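MlnE (Bacillus amyloliquefaciens subsp. plantarum, PDB 5D2E) is a macrolactin assembly-line polyketide synthase, whose N-terminal B-type ketoreductase, the part crystallised here, binds NADP and probably reduces beta-keto groups of the growing chain. Local coordinates at residues A470-L475 and A496-D501; K52-K57 and R75-Y80; L61-D66 and M103-G108; W42-F47 and P247-K252; C168-I173 and N202-C207. All coordinates share one frame; numbering follows the deposited sequence.

Contact 1: A470-L475 and A496-D501; sequences AGLELL and AVISGD
Ser499, the most deeply covered residue here, meets the loop 470-475 through both its side chain and its carbonyl. With OG anti to its own backbone N (chi1 175°), the hydroxyl lies near two carbonyl oxygens, 3.1 Å from Glu473 O and 3.2 Å from Leu474 O. Ser499 O takes a hydrogen bond from Glu473 N at 2.9 Å, the donor standing well above the carbonyl plane. Leu475 packs beside the serine and sends CD2 to CG1 of Val497 (4.2 Å), the two side chains crossing at about a right angle. Leu475 also touches Trp452, one of the NADP-binding residues. Further along, Gly471 ends helix 467-470 in a Schellman motif and passes its carbonyl to Asp501 N, 3.2 Å from Gly471 O, almost straight in line with the C=O. Between these bonds Leu472 and Gly500 form a single bridge, their CA atoms 4.2 Å apart, and Gly500 CA makes a CA-H...O contact with Gly471 O at 3.6 Å. Asp501 itself N-caps helix 502-509 through Arg504 N. Backbone polar groups and one serine hydroxyl thus fix the loop on the end of strand 494-499, close to the cofactor pocket.

Contact 2: K52-K57 and R75-Y80; sequences KFPHTK and RQLEGY
Aromatic packing of Phe53 against Tyr80 dominates this contact. Tyr80 CB sits over the centre of the Phe53 ring, 3.7 Å from its centroid, while the two side chains run past each other in opposite directions, their ring planes oblique at 57°. Pro54 adds a second CH-pi contact, its CD lying over the Tyr80 face, 4.1 Å from the centroid. Polar atoms line the rim of Phe53: Gln76 O and Glu78 O lie near its plane, Glu78 O 3.3 Å from Phe53 CZ. Among the hydrogen bonds, Tyr80 OH lies 3.0 Å from Thr56 O, but Glu58 O competes for the same proton. Lys52, bent at chi3 and chi4, brings NZ 3.2 Å from Gln76 OE1 in a weak bond that a water bridges as well; Ser230 and Gln223 hold the Gln76 amide from helix 222-233. The type II turn 77-80 presents Tyr80 to the loop 52-57 just ahead of strand 60-64. Aromatic and proline surfaces therefore carry the join, with polar links at its two ends.

Contact 3: L61-D66 and M103-G108; sequences LFFCED and MNFTKG
Phe105 brings the rim of its ring against the rim of Phe63, CE1 lying 3.5 Å from Phe63 CD1. The planes stand at 82°, yet neither ring lies over the face of the other, and the centroids are 6.0 Å apart. The neighbouring rim atoms CZ and CE2 of Phe105 meet the backbone of the strand at Cys64 O, which lies close to the ring plane, 3.6 Å from each. The carboxylate of Glu65 approaches the same rim more distantly, with OE2 4.3 Å from Phe105 CD2. Met103 joins from the end of strand 100-103 in a Met-aromatic contact: its SD lies at the edge of the Phe63 ring, 4.1 Å from CE1. The contact thus packs the type I turn 104-107, which leads into helix 108-120, against the end of strand 60-64 in the N-terminal, Rossmann-like half of the ketoreductase. Around this cluster, Phe63 also touches Leu114 of helix 108-120 and Met158 of helix 141-164, and Phe105 touches Leu132 of strand 127-133. The carbonyl of Phe105 is held by Tyr111 OH.

Contact 4: W42-F47 and P247-K252; sequences WDRHEF and PRHYYK
His45 and Tyr250, a hydrogen-bonded pair on neighbouring antiparallel strands, pack on one face of the sheet, His45 CB over the Tyr250 ring and 3.6 Å from its centroid. The rings are nearly parallel (20°) but slid apart. Tyr250 has CG between its backbone N and carbonyl carbon (chi1 67°), which brings the ring round to His45. Beyond it, Phe47 turns its edge to Tyr250, CD1 to CD1 at 3.9 Å, and Phe231 meets both rings. On the opposite face, Arg44 lays NH2 over the His249 ring, 3.6 Å from CG of His249. Tyr251 turns an edge toward the face of Trp42 in an offset edge-to-face pair, its OH held by Glu246. Backbone pairing of strands 35-46 and 249-257, away from the NADP site, positions these groups: Asp43 with Lys252 and His45 with Tyr250 are each joined by two hydrogen bonds. In a further shell, His45 NE2 gives Asp43 OD2 a 2.6 Å bond, on the anti side of the carboxylate. That bond fixes the rotation of the imidazole, and the carboxylate would probably favour a protonated ring, though Lys252 NZ, 6.0 Å from His45 NE2, would act against it.

Contact 5: C168-I173 and N202-C207; sequences CPKAEI and NPNFTC
The beta-alpha-beta unit of strand 171-180, helix 186-201 and strand 205-214 closes here, where its two parallel strands begin side by side. Three backbone bonds join them: Ala171 N to Asn204 O, Thr206 N to Ala171 O, and Ile173 N to Thr206 O, the last at 2.7 Å. On the face shared by Ala171, Ile173, Phe205 and Cys207, Ile173 CD1 packs against CB of Phe205 (3.8 Å) and also touches Cys207 SG. Ala171 CB lies 3.9 Å from Phe205 CD1, while Cys168 O lies at the ring edge, 3.5 Å from CE1 of Phe205. Asn202 ND2 stands over the centre of that ring, 3.3 Å above its plane. The same amide uses OD1 for an Asx turn, accepting from Asn204 N at 3.1 Å, and a water joins ND2 to Cys168 O. Helices 141-164 and 186-201 cover this side through Met163 and Val198. On the other face Glu172 and Thr206 lie side by side, OE1 of Glu172 3.2 Å from Thr206 CB, while Glu172 OE2 forms a salt bridge with Arg126. One sheet face is therefore apolar beneath helices and the other carries charge, with the Asn202 amide held by its turn and by water.

In the fold
From the N terminus, strand 35-46 comes first, and contact 4 pairs its end with strand 249-257, closing a loop of 199 residues that encloses contacts 2, 3 and 5. Within that span, contacts 2 and 3, which close loops of 17 and 36 residues, cross: 52-57 and 75-80 bracket strand 60-64, which contact 3 joins to the turn before helix 108-120. Contact 5 follows in series, closing 28 residues between strands 171-180 and 205-214, its nearest atoms about 6 Å from contact 3. Contact 1, closing 20 residues, opens only after all the others. It lies in the NADP-binding half, yet its strand 494-499 neighbours strand 35-46, linking the C-terminal end back to the start.

Contact 1: A470-L475 and A496-D501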
# COMPACT_ATOMS: atom_id res chain seq x y z
N ALA A 470 -17.84 15.74 -0.31
CA ALA A 470 -16.39 15.92 -0.27
C ALA A 470 -15.87 16.98 -1.25
O ALA A 470 -14.86 17.61 -0.98
CB ALA A 470 -15.69 14.58 -0.50
N GLY A 471 -16.58 17.24 -2.35
CA GLY A 471 -16.04 18.09 -3.43
C GLY A 471 -15.23 17.28 -4.46
O GLY A 471 -14.40 17.82 -5.21
N LEU A 472 -15.47 15.98 -4.49
CA LEU A 472 -14.79 15.10 -5.41
C LEU A 472 -15.77 14.68 -6.48
O LEU A 472 -16.97 14.84 -6.33
CB LEU A 472 -14.24 13.89 -4.67
CG LEU A 472 -13.27 14.20 -3.51
CD1 LEU A 472 -12.93 12.97 -2.66
CD2 LEU A 472 -12.00 14.78 -4.07
N GLU A 473 -15.25 14.16 -7.57
CA GLU A 473 -16.02 13.72 -8.71
C GLU A 473 -15.43 12.43 -9.18
O GLU A 473 -14.25 12.20 -8.98
CB GLU A 473 -15.92 14.74 -9.84
CG GLU A 473 -16.72 16.00 -9.55
CD GLU A 473 -16.55 17.07 -10.63
OE1 GLU A 473 -16.69 16.75 -11.84
OE2 GLU A 473 -16.26 18.22 -10.24
N LEU A 474 -16.22 11.62 -9.86
CA LEU A 474 -15.72 10.44 -10.49
C LEU A 474 -14.75 10.83 -11.60
O LEU A 474 -14.86 11.88 -12.23
CB LEU A 474 -16.87 9.60 -11.05
CG LEU A 474 -17.83 8.92 -10.09
CD1 LEU A 474 -19.02 8.35 -10.86
CD2 LEU A 474 -17.17 7.81 -9.31
N LEU A 475 -13.76 9.98 -11.81
CA LEU A 475 -12.80 10.17 -12.87
C LEU A 475 -13.37 9.55 -14.16
O LEU A 475 -13.64 8.38 -14.22
CB LEU A 475 -11.47 9.48 -12.49
CG LEU A 475 -10.28 9.52 -13.46
CD1 LEU A 475 -9.82 10.94 -13.65
CD2 LEU A 475 -9.12 8.66 -12.94
N ALA A 496 -0.45 10.04 -7.32
CA ALA A 496 -1.86 9.95 -6.99
C ALA A 496 -2.68 10.85 -7.94
O ALA A 496 -2.33 11.97 -8.22
CB ALA A 496 -2.13 10.37 -5.61
N VAL A 497 -3.82 10.32 -8.36
CA VAL A 497 -4.73 11.02 -9.25
C VAL A 497 -5.97 11.29 -8.43
O VAL A 497 -6.54 10.36 -7.88
CB VAL A 497 -5.08 10.23 -10.51
CG1 VAL A 497 -6.08 11.04 -11.36
CG2 VAL A 497 -3.86 9.84 -11.37
N ILE A 498 -6.32 12.57 -8.28
CA ILE A 498 -7.49 13.00 -7.55
C ILE A 498 -8.38 13.90 -8.47
O ILE A 498 -7.91 14.86 -9.09
CB ILE A 498 -7.13 13.75 -6.26
CG1 ILE A 498 -6.05 12.96 -5.47
CG2 ILE A 498 -8.38 13.88 -5.41
CD1 ILE A 498 -5.67 13.68 -4.21
N SER A 499 -9.65 13.54 -8.53
CA SER A 499 -10.65 14.15 -9.45
C SER A 499 -11.66 14.99 -8.62
O SER A 499 -12.34 14.46 -7.73
CB SER A 499 -11.33 13.04 -10.25
OG SER A 499 -12.37 13.56 -11.05
N GLY A 500 -11.70 16.28 -8.90
CA GLY A 500 -12.57 17.22 -8.22
C GLY A 500 -12.07 18.65 -8.23
O GLY A 500 -11.21 19.03 -9.04
N ASP A 501 -12.52 19.43 -7.25
CA ASP A 501 -12.12 20.83 -7.14
C ASP A 501 -10.82 20.96 -6.39
O ASP A 501 -10.70 20.43 -5.27
CB ASP A 501 -13.17 21.64 -6.38
CG ASP A 501 -12.71 23.07 -6.11
OD1 ASP A 501 -12.64 23.86 -7.08
OD2 ASP A 501 -12.35 23.38 -4.95
O HOH W 1 -11.43 11.85 -6.96

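Contact 2: K52-K57 and R75-Y80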
# COMPACT_ATOMS: atom_id res chain seq x y z
N LYS A 52 10.24 12.09 28.74
CA LYS A 52 10.27 10.67 28.57
C LYS A 52 8.90 9.98 28.71
O LYS A 52 8.70 8.91 28.13
CB LYS A 52 11.22 10.09 29.57
CG LYS A 52 12.61 10.62 29.39
CD LYS A 52 13.44 10.30 30.62
CE LYS A 52 14.02 8.90 30.55
NZ LYS A 52 15.39 8.90 29.91
N PHE A 53 7.96 10.55 29.45
CA PHE A 53 6.75 9.79 29.81
C PHE A 53 5.57 10.09 28.90
O PHE A 53 5.46 11.18 28.35
CB PHE A 53 6.30 10.08 31.27
CG PHE A 53 7.30 9.72 32.35
CD1 PHE A 53 8.39 8.88 32.13
CD2 PHE A 53 7.12 10.26 33.61
CE1 PHE A 53 9.27 8.55 33.14
CE2 PHE A 53 8.03 9.96 34.62
CZ PHE A 53 9.07 9.11 34.40
N PRO A 54 4.61 9.15 28.82
CA PRO A 54 3.32 9.44 28.21
C PRO A 54 2.66 10.64 28.89
O PRO A 54 2.97 10.93 30.06
CB PRO A 54 2.53 8.15 28.46
CG PRO A 54 3.51 7.09 28.81
CD PRO A 54 4.69 7.79 29.40
N HIS A 55 1.73 11.30 28.21
CA HIS A 55 1.04 12.50 28.77
C HIS A 55 -0.04 12.21 29.82
O HIS A 55 -0.42 13.12 30.53
CB HIS A 55 0.41 13.37 27.65
CG HIS A 55 1.27 14.53 27.23
ND1 HIS A 55 1.43 14.91 25.92
CD2 HIS A 55 2.02 15.39 27.97
CE1 HIS A 55 2.25 15.95 25.85
NE2 HIS A 55 2.62 16.26 27.08
N THR A 56 -0.55 10.98 29.89
CA THR A 56 -1.46 10.55 30.98
C THR A 56 -0.75 9.47 31.75
O THR A 56 0.21 8.88 31.25
CB THR A 56 -2.75 9.96 30.43
OG1 THR A 56 -2.45 8.76 29.71
CG2 THR A 56 -3.42 10.96 29.51
N LYS A 57 -1.21 9.22 32.96
CA LYS A 57 -0.57 8.25 33.78
C LYS A 57 -1.39 6.96 33.76
O LYS A 57 -2.18 6.70 34.66
CB LYS A 57 -0.38 8.82 35.18
CG LYS A 57 0.28 7.86 36.15
CD LYS A 57 0.83 8.60 37.38
CE LYS A 57 -0.23 9.41 38.11
NZ LYS A 57 0.34 10.12 39.28
N ARG A 75 14.24 1.34 32.29
CA ARG A 75 15.06 2.52 32.62
C ARG A 75 14.44 3.80 32.17
O ARG A 75 14.36 4.79 32.91
CB ARG A 75 16.47 2.38 32.12
CG ARG A 75 17.34 3.53 32.63
CD ARG A 75 18.84 3.31 32.41
NE ARG A 75 19.18 1.90 32.18
CZ ARG A 75 19.48 1.38 30.98
NH1 ARG A 75 19.50 2.17 29.91
NH2 ARG A 75 19.76 0.08 30.87
N GLN A 76 13.87 3.78 30.97
CA GLN A 76 13.26 4.99 30.46
C GLN A 76 12.07 5.46 31.32
O GLN A 76 11.81 6.66 31.47
CB GLN A 76 12.80 4.71 29.00
CG GLN A 76 12.31 5.96 28.31
CD GLN A 76 13.43 6.75 27.67
OE1 GLN A 76 14.59 6.52 27.96
NE2 GLN A 76 13.08 7.64 26.72
N LEU A 77 11.35 4.50 31.88
CA LEU A 77 10.12 4.77 32.62
C LEU A 77 10.35 4.83 34.13
O LEU A 77 9.35 4.86 34.91
CB LEU A 77 9.11 3.66 32.31
CG LEU A 77 8.63 3.64 30.87
CD1 LEU A 77 7.89 2.35 30.61
CD2 LEU A 77 7.79 4.86 30.60
N GLU A 78 11.62 4.86 34.55
CA GLU A 78 11.92 5.01 35.99
C GLU A 78 11.22 6.24 36.51
O GLU A 78 11.34 7.30 35.98
CB GLU A 78 13.42 5.07 36.25
CG GLU A 78 14.01 3.66 36.33
CD GLU A 78 15.54 3.63 36.44
OE1 GLU A 78 16.11 4.66 36.79
OE2 GLU A 78 16.18 2.58 36.16
N GLY A 79 10.37 6.08 37.51
CA GLY A 79 9.62 7.24 38.04
C GLY A 79 8.20 7.34 37.56
O GLY A 79 7.45 8.19 38.02
N TYR A 80 7.83 6.52 36.56
CA TYR A 80 6.50 6.63 35.94
C TYR A 80 5.64 5.62 36.71
O TYR A 80 6.01 4.46 36.85
CB TYR A 80 6.57 6.28 34.48
CG TYR A 80 5.25 6.26 33.78
CD1 TYR A 80 4.58 7.45 33.49
CD2 TYR A 80 4.70 5.08 33.38
CE1 TYR A 80 3.40 7.45 32.83
CE2 TYR A 80 3.49 5.03 32.71
CZ TYR A 80 2.84 6.24 32.44
OH TYR A 80 1.65 6.26 31.75
O HOH W 2 16.54 6.23 29.98

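Contact 3: L61-D66 and M103-G108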
# COMPACT_ATOMS: atom_id res chain seq x y z
N LEU A 61 1.37 -0.91 27.15
CA LEU A 61 1.41 -2.29 26.70
C LEU A 61 2.37 -2.34 25.52
O LEU A 61 2.17 -1.63 24.55
CB LEU A 61 0.01 -2.73 26.28
CG LEU A 61 -0.08 -4.09 25.63
CD1 LEU A 61 0.38 -5.20 26.56
CD2 LEU A 61 -1.54 -4.33 25.24
N PHE A 62 3.39 -3.19 25.59
CA PHE A 62 4.47 -3.24 24.63
C PHE A 62 4.58 -4.62 24.13
O PHE A 62 4.80 -5.54 24.94
CB PHE A 62 5.78 -2.85 25.40
CG PHE A 62 6.95 -2.42 24.54
CD1 PHE A 62 7.56 -3.30 23.68
CD2 PHE A 62 7.43 -1.13 24.60
CE1 PHE A 62 8.62 -2.94 22.88
CE2 PHE A 62 8.53 -0.74 23.79
CZ PHE A 62 9.11 -1.66 22.93
N PHE A 63 4.50 -4.79 22.81
CA PHE A 63 4.63 -6.06 22.14
C PHE A 63 5.99 -6.07 21.46
O PHE A 63 6.31 -5.13 20.71
CB PHE A 63 3.56 -6.22 21.04
CG PHE A 63 2.13 -6.33 21.53
CD1 PHE A 63 1.66 -7.49 22.07
CD2 PHE A 63 1.25 -5.26 21.42
CE1 PHE A 63 0.37 -7.61 22.49
CE2 PHE A 63 -0.07 -5.35 21.86
CZ PHE A 63 -0.51 -6.57 22.38
N CYS A 64 6.78 -7.13 21.67
CA CYS A 64 8.14 -7.22 21.11
C CYS A 64 8.39 -8.67 20.87
O CYS A 64 7.85 -9.52 21.56
CB CYS A 64 9.17 -6.62 22.10
SG CYS A 64 10.83 -6.34 21.35
N GLU A 65 9.23 -8.98 19.91
CA GLU A 65 9.47 -10.38 19.59
C GLU A 65 10.22 -11.07 20.74
O GLU A 65 9.97 -12.24 21.04
CB GLU A 65 10.19 -10.50 18.23
CG GLU A 65 10.06 -11.85 17.54
CD GLU A 65 8.62 -12.25 17.15
OE1 GLU A 65 7.86 -11.57 16.37
OE2 GLU A 65 8.26 -13.34 17.61
N ASP A 66 11.04 -10.32 21.45
CA ASP A 66 11.90 -10.90 22.46
C ASP A 66 12.13 -9.90 23.52
O ASP A 66 11.53 -8.77 23.52
CB ASP A 66 13.24 -11.37 21.81
CG ASP A 66 14.03 -10.24 21.17
OD1 ASP A 66 13.87 -9.04 21.50
OD2 ASP A 66 14.82 -10.56 20.28
N MET A 103 3.12 -14.98 24.23
CA MET A 103 1.97 -15.38 23.41
C MET A 103 2.42 -15.65 22.01
O MET A 103 3.51 -15.28 21.64
CB MET A 103 0.89 -14.29 23.36
CG MET A 103 1.30 -12.99 22.72
SD MET A 103 0.01 -11.67 22.81
CE MET A 103 -1.15 -12.37 21.62
N ASN A 104 1.54 -16.26 21.25
CA ASN A 104 1.72 -16.47 19.80
C ASN A 104 0.97 -15.34 19.10
O ASN A 104 -0.26 -15.24 19.19
CB ASN A 104 1.18 -17.85 19.43
CG ASN A 104 1.42 -18.22 17.96
OD1 ASN A 104 1.58 -19.41 17.61
ND2 ASN A 104 1.34 -17.22 17.10
N PHE A 105 1.74 -14.41 18.51
CA PHE A 105 1.22 -13.16 17.98
C PHE A 105 0.31 -13.28 16.75
O PHE A 105 -0.34 -12.32 16.35
CB PHE A 105 2.38 -12.24 17.64
CG PHE A 105 3.10 -11.71 18.85
CD1 PHE A 105 2.43 -11.01 19.84
CD2 PHE A 105 4.46 -11.88 18.98
CE1 PHE A 105 3.11 -10.51 20.94
CE2 PHE A 105 5.14 -11.37 20.09
CZ PHE A 105 4.49 -10.69 21.04
N THR A 106 0.33 -14.45 16.19
CA THR A 106 -0.62 -14.86 15.13
C THR A 106 -1.95 -15.48 15.61
O THR A 106 -2.88 -15.61 14.81
CB THR A 106 0.04 -15.90 14.16
OG1 THR A 106 0.10 -17.17 14.80
CG2 THR A 106 1.48 -15.55 13.79
N LYS A 107 -2.05 -15.88 16.90
CA LYS A 107 -3.27 -16.56 17.39
C LYS A 107 -4.24 -15.62 18.04
O LYS A 107 -3.99 -15.11 19.15
CB LYS A 107 -2.93 -17.58 18.43
CG LYS A 107 -2.66 -18.97 17.94
CD LYS A 107 -3.11 -19.91 19.05
CE LYS A 107 -2.57 -21.32 18.79
NZ LYS A 107 -2.37 -22.06 20.06
N GLY A 108 -5.41 -15.44 17.43
CA GLY A 108 -6.40 -14.57 17.99
C GLY A 108 -6.82 -14.90 19.39
O GLY A 108 -7.11 -13.99 20.20

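Contact 4: W42-F47 and P247-K252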
# COMPACT_ATOMS: atom_id res chain seq x y z
N TRP A 42 8.33 15.49 1.12
CA TRP A 42 8.83 15.30 2.48
C TRP A 42 9.26 16.56 3.21
O TRP A 42 9.76 17.47 2.58
CB TRP A 42 10.04 14.40 2.42
CG TRP A 42 9.77 13.10 1.89
CD1 TRP A 42 9.75 12.74 0.56
CD2 TRP A 42 9.43 11.95 2.64
NE1 TRP A 42 9.40 11.43 0.46
CE2 TRP A 42 9.19 10.92 1.72
CE3 TRP A 42 9.26 11.69 3.99
CZ2 TRP A 42 8.85 9.65 2.11
CZ3 TRP A 42 8.95 10.40 4.38
CH2 TRP A 42 8.76 9.40 3.44
N ASP A 43 9.06 16.62 4.52
CA ASP A 43 9.71 17.69 5.32
C ASP A 43 10.61 17.04 6.33
O ASP A 43 10.24 16.08 7.00
CB ASP A 43 8.75 18.71 5.98
CG ASP A 43 7.63 18.09 6.74
OD1 ASP A 43 6.72 17.50 6.09
OD2 ASP A 43 7.61 18.22 8.00
N ARG A 44 11.79 17.61 6.43
CA ARG A 44 12.89 17.06 7.20
C ARG A 44 13.15 17.93 8.43
O ARG A 44 13.11 19.13 8.34
CB ARG A 44 14.13 16.96 6.31
CG ARG A 44 15.43 16.92 7.09
CD ARG A 44 16.72 17.02 6.26
NE ARG A 44 16.82 15.72 5.82
CZ ARG A 44 17.67 14.76 6.14
NH1 ARG A 44 17.33 13.54 5.61
NH2 ARG A 44 18.81 14.97 6.78
N HIS A 45 13.51 17.28 9.54
CA HIS A 45 13.72 17.89 10.83
C HIS A 45 14.87 17.23 11.56
O HIS A 45 15.14 16.04 11.41
CB HIS A 45 12.51 17.73 11.71
CG HIS A 45 11.26 18.15 11.07
ND1 HIS A 45 10.79 19.44 11.15
CD2 HIS A 45 10.42 17.50 10.24
CE1 HIS A 45 9.70 19.57 10.43
NE2 HIS A 45 9.44 18.40 9.87
N GLU A 46 15.46 18.01 12.45
CA GLU A 46 16.45 17.51 13.39
C GLU A 46 15.72 16.89 14.55
O GLU A 46 14.74 17.41 15.02
CB GLU A 46 17.37 18.60 13.91
CG GLU A 46 18.20 19.28 12.84
CD GLU A 46 19.44 20.01 13.41
OE1 GLU A 46 19.42 20.42 14.61
OE2 GLU A 46 20.44 20.15 12.66
N PHE A 47 16.23 15.76 15.02
CA PHE A 47 15.61 15.05 16.11
C PHE A 47 16.17 15.58 17.41
O PHE A 47 17.37 15.51 17.60
CB PHE A 47 15.90 13.56 16.02
CG PHE A 47 15.20 12.80 17.12
CD1 PHE A 47 13.85 12.57 17.04
CD2 PHE A 47 15.87 12.46 18.28
CE1 PHE A 47 13.18 11.93 18.06
CE2 PHE A 47 15.20 11.79 19.32
CZ PHE A 47 13.84 11.53 19.21
N PRO A 247 18.57 8.24 13.35
CA PRO A 247 18.98 8.63 14.70
C PRO A 247 19.12 10.13 14.96
O PRO A 247 18.75 10.59 16.03
CB PRO A 247 20.30 7.89 14.87
CG PRO A 247 20.14 6.69 13.97
CD PRO A 247 19.50 7.27 12.74
N ARG A 248 19.49 10.92 13.95
CA ARG A 248 19.65 12.39 14.14
C ARG A 248 18.63 13.33 13.44
O ARG A 248 18.61 14.52 13.65
CB ARG A 248 21.08 12.77 13.73
CG ARG A 248 22.12 12.16 14.65
CD ARG A 248 23.50 12.78 14.46
NE ARG A 248 24.23 12.43 15.66
CZ ARG A 248 24.50 13.23 16.70
NH1 ARG A 248 24.20 14.53 16.71
NH2 ARG A 248 25.14 12.71 17.73
N HIS A 249 17.79 12.75 12.60
CA HIS A 249 16.86 13.49 11.73
C HIS A 249 15.59 12.65 11.55
O HIS A 249 15.64 11.45 11.64
CB HIS A 249 17.46 13.71 10.37
CG HIS A 249 18.68 14.58 10.37
ND1 HIS A 249 19.96 14.06 10.46
CD2 HIS A 249 18.80 15.93 10.36
CE1 HIS A 249 20.82 15.07 10.46
NE2 HIS A 249 20.14 16.20 10.39
N TYR A 250 14.47 13.31 11.29
CA TYR A 250 13.28 12.62 10.94
C TYR A 250 12.56 13.35 9.82
O TYR A 250 12.77 14.56 9.58
CB TYR A 250 12.38 12.38 12.14
CG TYR A 250 11.76 13.61 12.79
CD1 TYR A 250 12.43 14.30 13.79
CD2 TYR A 250 10.54 14.10 12.35
CE1 TYR A 250 11.87 15.42 14.37
CE2 TYR A 250 9.97 15.24 12.91
CZ TYR A 250 10.66 15.88 13.94
OH TYR A 250 10.11 16.98 14.51
N TYR A 251 11.70 12.62 9.13
CA TYR A 251 10.95 13.23 8.04
C TYR A 251 9.53 12.69 7.91
O TYR A 251 9.22 11.52 8.25
CB TYR A 251 11.76 13.22 6.73
CG TYR A 251 12.72 12.10 6.55
CD1 TYR A 251 13.99 12.11 7.10
CD2 TYR A 251 12.34 10.98 5.78
CE1 TYR A 251 14.86 11.01 6.97
CE2 TYR A 251 13.21 9.85 5.62
CZ TYR A 251 14.47 9.86 6.22
OH TYR A 251 15.25 8.71 6.01
N LYS A 252 8.66 13.61 7.49
CA LYS A 252 7.29 13.35 7.27
C LYS A 252 6.91 13.72 5.84
O LYS A 252 7.59 14.51 5.20
CB LYS A 252 6.49 14.25 8.20
CG LYS A 252 6.51 13.86 9.66
CD LYS A 252 5.33 14.53 10.34
CE LYS A 252 5.00 13.89 11.66
NZ LYS A 252 6.20 14.04 12.53

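Contact 5: C168-I173 and N202-C207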
# COMPACT_ATOMS: atom_id res chain seq x y z
N CYS A 168 -9.78 -1.24 25.61
CA CYS A 168 -9.35 0.12 25.51
C CYS A 168 -10.43 1.02 24.99
O CYS A 168 -10.59 1.20 23.78
CB CYS A 168 -8.13 0.22 24.56
SG CYS A 168 -6.73 -0.86 24.97
N PRO A 169 -11.13 1.69 25.89
CA PRO A 169 -12.06 2.72 25.44
C PRO A 169 -11.38 3.78 24.56
O PRO A 169 -12.01 4.27 23.62
CB PRO A 169 -12.56 3.34 26.76
CG PRO A 169 -12.38 2.23 27.77
CD PRO A 169 -11.17 1.44 27.33
N LYS A 170 -10.13 4.12 24.87
CA LYS A 170 -9.28 4.95 24.04
C LYS A 170 -7.91 4.33 24.05
O LYS A 170 -7.46 3.80 25.06
CB LYS A 170 -9.15 6.34 24.62
CG LYS A 170 -10.29 7.27 24.30
CD LYS A 170 -9.88 8.73 24.54
CE LYS A 170 -10.77 9.67 23.75
NZ LYS A 170 -12.18 9.52 24.20
N ALA A 171 -7.22 4.40 22.93
CA ALA A 171 -5.84 3.87 22.88
C ALA A 171 -5.07 4.70 21.91
O ALA A 171 -5.63 5.20 20.89
CB ALA A 171 -5.83 2.43 22.45
N GLU A 172 -3.79 4.87 22.23
CA GLU A 172 -2.83 5.44 21.27
C GLU A 172 -1.90 4.32 20.92
O GLU A 172 -1.18 3.82 21.79
CB GLU A 172 -2.04 6.61 21.87
CG GLU A 172 -2.75 7.40 23.00
CD GLU A 172 -3.98 8.19 22.58
OE1 GLU A 172 -4.03 8.65 21.43
OE2 GLU A 172 -4.91 8.37 23.41
N ILE A 173 -1.88 3.95 19.65
CA ILE A 173 -1.14 2.78 19.19
C ILE A 173 0.06 3.27 18.35
O ILE A 173 -0.15 4.02 17.40
CB ILE A 173 -1.99 1.88 18.32
CG1 ILE A 173 -3.20 1.33 19.11
CG2 ILE A 173 -1.11 0.75 17.76
CD1 ILE A 173 -4.49 2.12 18.91
N ASN A 202 -12.48 3.34 13.95
CA ASN A 202 -12.63 3.57 15.39
C ASN A 202 -11.83 4.78 15.82
O ASN A 202 -10.63 4.68 16.17
CB ASN A 202 -12.32 2.34 16.22
CG ASN A 202 -12.52 2.62 17.72
OD1 ASN A 202 -12.97 3.72 18.11
ND2 ASN A 202 -12.09 1.69 18.56
N PRO A 203 -12.48 5.98 15.82
CA PRO A 203 -11.71 7.18 16.07
C PRO A 203 -11.15 7.29 17.48
O PRO A 203 -10.33 8.13 17.73
CB PRO A 203 -12.70 8.31 15.80
CG PRO A 203 -13.73 7.73 14.92
CD PRO A 203 -13.83 6.27 15.30
N ASN A 204 -11.61 6.49 18.40
CA ASN A 204 -10.95 6.42 19.71
C ASN A 204 -9.57 5.73 19.71
O ASN A 204 -8.91 5.72 20.75
CB ASN A 204 -11.85 5.67 20.63
CG ASN A 204 -13.09 6.48 20.99
OD1 ASN A 204 -13.02 7.70 21.19
ND2 ASN A 204 -14.17 5.82 21.08
N PHE A 205 -9.19 5.08 18.61
CA PHE A 205 -7.85 4.53 18.42
C PHE A 205 -7.01 5.49 17.59
O PHE A 205 -7.15 5.58 16.36
CB PHE A 205 -7.90 3.18 17.72
CG PHE A 205 -8.44 2.04 18.53
CD1 PHE A 205 -8.76 2.15 19.89
CD2 PHE A 205 -8.64 0.82 17.91
CE1 PHE A 205 -9.23 1.03 20.59
CE2 PHE A 205 -9.12 -0.27 18.60
CZ PHE A 205 -9.40 -0.16 19.96
N THR A 206 -6.11 6.21 18.24
CA THR A 206 -5.22 7.07 17.51
C THR A 206 -4.00 6.23 17.15
O THR A 206 -3.28 5.68 18.04
CB THR A 206 -4.78 8.24 18.38
OG1 THR A 206 -5.93 8.92 18.83
CG2 THR A 206 -3.86 9.20 17.61
N CYS A 207 -3.70 6.17 15.86
CA CYS A 207 -2.74 5.22 15.34
C CYS A 207 -1.58 5.93 14.69
O CYS A 207 -1.77 6.79 13.82
CB CYS A 207 -3.39 4.30 14.34
SG CYS A 207 -4.66 3.21 14.96
O HOH W 3 -12.36 1.90 21.48